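Local coordinates for protein JSC1_58120g3 ([Leptolyngbya] sp. JSC-1, PDB 6XHH) that probably senses far-red light as a cyanobacteriochrome GAF domain that holds a linear tetrapyrrole (bilin) chromophore, at residues K103-L106 and Q107-K110; V15-L18 and E19-F22. All coordinates share one frame; numbering follows the deposited sequence.

Contact 1 of 2, residues K103-L106 and Q107-K110. With EDO (1,2-ethanediol), chain H.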
loop_
_atom_site.group_PDB
_atom_site.type_symbol
_atom_site.label_atom_id
_atom_site.label_comp_id
_atom_site.label_asym_id
_atom_site.label_seq_id
_atom_site.Cartn_x
_atom_site.Cartn_y
_atom_site.Cartn_z
ATOM N N LYS A 103 -8.035 -3.489 14.218
ATOM C CA LYS A 103 -7.755 -2.160 14.749
ATOM C C LYS A 103 -6.379 -2.187 15.393
ATOM O O LYS A 103 -5.762 -3.244 15.521
ATOM C CB LYS A 103 -8.824 -1.717 15.757
ATOM C CG LYS A 103 -8.793 -2.507 17.060
ATOM C CD LYS A 103 -10.096 -2.379 17.852
ATOM C CE LYS A 103 -10.061 -3.304 19.062
ATOM N NZ LYS A 103 -11.372 -3.406 19.768
ATOM N N PHE A 104 -5.899 -1.013 15.802
ATOM C CA PHE A 104 -4.632 -0.956 16.522
ATOM C C PHE A 104 -4.789 -1.586 17.900
ATOM O O PHE A 104 -5.812 -1.403 18.571
ATOM C CB PHE A 104 -4.150 0.492 16.703
ATOM C CG PHE A 104 -3.766 1.204 15.425
ATOM C CD1 PHE A 104 -3.680 0.540 14.216
ATOM C CD2 PHE A 104 -3.494 2.565 15.456
ATOM C CE1 PHE A 104 -3.325 1.233 13.050
ATOM C CE2 PHE A 104 -3.129 3.254 14.309
ATOM C CZ PHE A 104 -3.063 2.586 13.105
ATOM N N ASN A 105 -3.764 -2.315 18.332
ATOM C CA ASN A 105 -3.639 -2.706 19.737
ATOM C C ASN A 105 -2.794 -1.636 20.413
ATOM O O ASN A 105 -1.565 -1.622 20.290
ATOM C CB ASN A 105 -3.027 -4.094 19.873
ATOM C CG ASN A 105 -2.919 -4.550 21.330
ATOM O OD1 ASN A 105 -2.813 -3.728 22.246
ATOM N ND2 ASN A 105 -2.936 -5.864 21.543
ATOM N N LEU A 106 -3.457 -0.710 21.107
ATOM C CA LEU A 106 -2.744 0.414 21.700
ATOM C C LEU A 106 -1.920 0.010 22.914
ATOM O O LEU A 106 -1.057 0.785 23.343
ATOM C CB LEU A 106 -3.734 1.517 22.075
ATOM C CG LEU A 106 -4.424 2.191 20.888
ATOM C CD1 LEU A 106 -5.755 2.805 21.305
ATOM C CD2 LEU A 106 -3.513 3.235 20.255
ATOM N N GLN A 107 -2.151 -1.187 23.460
ATOM C CA GLN A 107 -1.399 -1.682 24.610
ATOM C C GLN A 107 -0.030 -2.223 24.229
ATOM O O GLN A 107 0.823 -2.389 25.106
ATOM C CB GLN A 107 -2.183 -2.794 25.322
ATOM C CG GLN A 107 -3.220 -2.328 26.335
ATOM C CD GLN A 107 -4.335 -1.511 25.709
ATOM O OE1 GLN A 107 -4.408 -0.296 25.893
ATOM N NE2 GLN A 107 -5.213 -2.178 24.959
ATOM N N LYS A 108 0.198 -2.512 22.949
ATOM C CA LYS A 108 1.457 -3.141 22.572
ATOM C C LYS A 108 2.456 -2.111 22.065
ATOM O O LYS A 108 2.079 -1.191 21.335
ATOM C CB LYS A 108 1.229 -4.188 21.484
ATOM C CG LYS A 108 0.505 -5.434 21.979
ATOM C CD LYS A 108 0.506 -6.538 20.929
ATOM C CE LYS A 108 0.046 -7.858 21.532
ATOM N NZ LYS A 108 0.150 -9.020 20.596
ATOM N N PRO A 109 3.730 -2.239 22.420
ATOM C CA PRO A 109 4.743 -1.363 21.828
ATOM C C PRO A 109 4.919 -1.669 20.349
ATOM O O PRO A 109 4.561 -2.741 19.862
ATOM C CB PRO A 109 6.013 -1.694 22.622
ATOM C CG PRO A 109 5.785 -3.106 23.117
ATOM C CD PRO A 109 4.307 -3.210 23.369
ATOM N N LYS A 110 5.478 -0.698 19.633
ATOM C CA LYS A 110 5.810 -0.915 18.230
ATOM C C LYS A 110 6.829 -2.045 18.099
ATOM O O LYS A 110 7.666 -2.261 18.979
ATOM C CB LYS A 110 6.356 0.367 17.592
ATOM C CG LYS A 110 5.483 1.635 17.778
ATOM C CD LYS A 110 4.120 1.513 17.133
ATOM C CE LYS A 110 3.357 2.847 17.190
ATOM N NZ LYS A 110 3.803 3.873 16.202
HETATM C C1 EDO H . 6.022 -7.122 20.131
HETATM O O1 EDO H . 4.964 -8.081 20.036
HETATM C C2 EDO H . 5.468 -5.774 19.697
HETATM O O2 EDO H . 4.673 -5.207 20.737
#
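Asn-105 begins a type I beta turn that ends at Lys-108, and its side chain adds an Asx turn: OD1 accepts from Gln-107 N, two residues on, at 2.9 Å. The donor lies in the amide's carbonyl plane, although the N-H is bent off line (132° at the hydrogen). With CG trans to the backbone N (chi1 -178°), the amide lies alongside the turn, OD1 facing Gln-107 N. The turn's own backbone bond, from Lys-108 N to Asn-105 O, is weak at 3.3 Å, which leaves the side-chain bond as the shorter of the two. Leu-106 and Gln-107 are the corner residues; the same OD1 of Asn-105 also lies 3.3 Å from Gln-107 CB, a consequence of its bond to that residue's N. The extended Lys-108 chain lies across one face of the Asn-105 amide. Outside the turn, Glu-100 receives both polar ends, hydrogen-bonded to Asn-105 ND2 and salt-bridged to Lys-108 NZ. Replacing Asn-105 by an alanine is likely to leave Gln-107 N without this acceptor, Glu-100 without the amide N-H and the lysine methylenes without the flat group they lie against. Past the turn, O2 of an ethanediol, probably from the crystallisation liquor, donates to Pro-109 O at 2.6 Å. Over the amide, CG of Lys-108 comes within 3.5 Å of ND2 of Asn-105.

Contact 2 of 2, residues V15-L18 and E19-F22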
loop_
_atom_site.group_PDB
_atom_site.type_symbol
_atom_site.label_atom_id
_atom_site.label_comp_id
_atom_site.label_asym_id
_atom_site.label_seq_id
_atom_site.Cartn_x
_atom_site.Cartn_y
_atom_site.Cartn_z
ATOM N N VAL A 15 -13.326 7.096 -15.036
ATOM C CA VAL A 15 -12.504 6.670 -16.160
ATOM C C VAL A 15 -12.789 5.198 -16.436
ATOM O O VAL A 15 -13.370 4.486 -15.612
ATOM C CB VAL A 15 -11.004 6.906 -15.906
ATOM C CG1 VAL A 15 -10.673 8.381 -16.071
ATOM C CG2 VAL A 15 -10.627 6.412 -14.515
ATOM N N SER A 16 -12.362 4.743 -17.616
ATOM C CA SER A 16 -12.793 3.456 -18.156
ATOM C C SER A 16 -11.742 2.364 -17.995
ATOM O O SER A 16 -12.027 1.297 -17.442
ATOM C CB SER A 16 -13.158 3.615 -19.638
ATOM O OG SER A 16 -13.767 4.872 -19.883
ATOM N N ASP A 17 -10.531 2.610 -18.483
ATOM C CA ASP A 17 -9.518 1.576 -18.572
ATOM C C ASP A 17 -8.781 1.412 -17.246
ATOM O O ASP A 17 -8.702 2.331 -16.424
ATOM C CB ASP A 17 -8.517 1.904 -19.671
ATOM C CG ASP A 17 -7.685 3.106 -19.333
ATOM O OD1 ASP A 17 -8.226 4.231 -19.400
ATOM O OD2 ASP A 17 -6.506 2.924 -18.978
ATOM N N LEU A 18 -8.216 0.218 -17.061
ATOM C CA LEU A 18 -7.574 -0.120 -15.794
ATOM C C LEU A 18 -6.350 0.751 -15.524
ATOM O O LEU A 18 -6.070 1.080 -14.368
ATOM C CB LEU A 18 -7.199 -1.603 -15.785
ATOM C CG LEU A 18 -6.842 -2.213 -14.427
ATOM C CD1 LEU A 18 -8.008 -2.138 -13.470
ATOM C CD2 LEU A 18 -6.388 -3.659 -14.589
ATOM N N GLU A 19 -5.617 1.148 -16.565
ATOM C CA GLU A 19 -4.451 1.995 -16.336
ATOM C C GLU A 19 -4.858 3.367 -15.807
ATOM O O GLU A 19 -4.204 3.905 -14.902
ATOM C CB GLU A 19 -3.637 2.130 -17.621
ATOM C CG GLU A 19 -2.456 3.064 -17.492
ATOM C CD GLU A 19 -1.687 3.227 -18.794
ATOM O OE1 GLU A 19 -2.071 2.591 -19.797
ATOM O OE2 GLU A 19 -0.700 3.993 -18.810
ATOM N N SER A 20 -5.934 3.947 -16.350
ATOM C CA SER A 20 -6.433 5.216 -15.829
ATOM C C SER A 20 -6.927 5.062 -14.395
ATOM O O SER A 20 -6.740 5.961 -13.568
ATOM C CB SER A 20 -7.554 5.750 -16.723
ATOM O OG SER A 20 -7.053 6.125 -17.997
ATOM N N ILE A 21 -7.581 3.934 -14.091
ATOM C CA ILE A 21 -8.052 3.671 -12.729
ATOM C C ILE A 21 -6.879 3.653 -11.755
ATOM O O ILE A 21 -6.935 4.264 -10.679
ATOM C CB ILE A 21 -8.831 2.348 -12.686
ATOM C CG1 ILE A 21 -10.129 2.491 -13.484
ATOM C CG2 ILE A 21 -9.117 1.932 -11.250
ATOM C CD1 ILE A 21 -11.025 1.270 -13.447
ATOM N N PHE A 22 -5.805 2.948 -12.121
ATOM C CA PHE A 22 -4.613 2.894 -11.273
ATOM C C PHE A 22 -4.028 4.280 -11.050
ATOM O O PHE A 22 -3.686 4.649 -9.921
ATOM C CB PHE A 22 -3.560 1.985 -11.900
ATOM C CG PHE A 22 -3.830 0.525 -11.724
ATOM C CD1 PHE A 22 -5.052 0.075 -11.244
ATOM C CD2 PHE A 22 -2.856 -0.404 -12.052
ATOM C CE1 PHE A 22 -5.284 -1.280 -11.088
ATOM C CE2 PHE A 22 -3.076 -1.749 -11.886
ATOM C CZ PHE A 22 -4.294 -2.192 -11.422
#
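Asp-17 CG sits between its own backbone N and carbonyl carbon (chi1 68°), which turns the carboxylate back over the first turn of the helix toward Ser-20; Leu-18 has CG trans to the backbone N (chi1 -165°), which sets its branch against the ring of Phe-22. Each carboxylate oxygen takes a separate bond. Ser-20 OG donates to Asp-17 OD1 at 2.6 Å on the syn side, near the carboxylate plane, whereas Ser-20 N reaches Asp-17 OD2 at 2.9 Å from above that plane, 51° out of it. Two bonds through different oxygens fix the rotation of the carboxylate. Backbone bonding follows at once, from Ile-21 N to Asp-17 O at 3.0 Å. Val-15 packs its CB 3.7 Å from Ser-20 CB, and its CG2 lies 4.1 Å from Ile-21 CG1, an apolar contact beside the cap. Leu-18 CG stands over a face of the ring of Phe-22, one helical turn on, a CH-pi contact 4.2 Å from the centroid, and Leu-18 CD1 touches Phe-22 CE1 at 3.7 Å. Helix 157-178 adds Leu-170 and Ile-174 against this ring, with Ala-173 meeting Leu-18 and Ile-21. Asp-17 is thus a side-chain N-cap, here starting helix 18-33 of the GAF domain.

In the fold
Contacts 1 and 2 lie on opposite sides of the chain's centre, their own centres 37 Å apart and their nearest atoms about 23 Å apart, so neither touches the other. Contact 2 comes first in the chain, at the start of helix 18-33, where that helix packs against helix 157-178 and strand 49-56. Contact 1 is at the surface, running from strand 103-104 into the loop before helix 115-123. The bilin, modelled as mesobiliverdin IX(alpha), lies about 13 Å from the side chain of Lys-108 and about 13 Å from that of Phe-22. At such distances, neither of these side chains touches the chromophore directly.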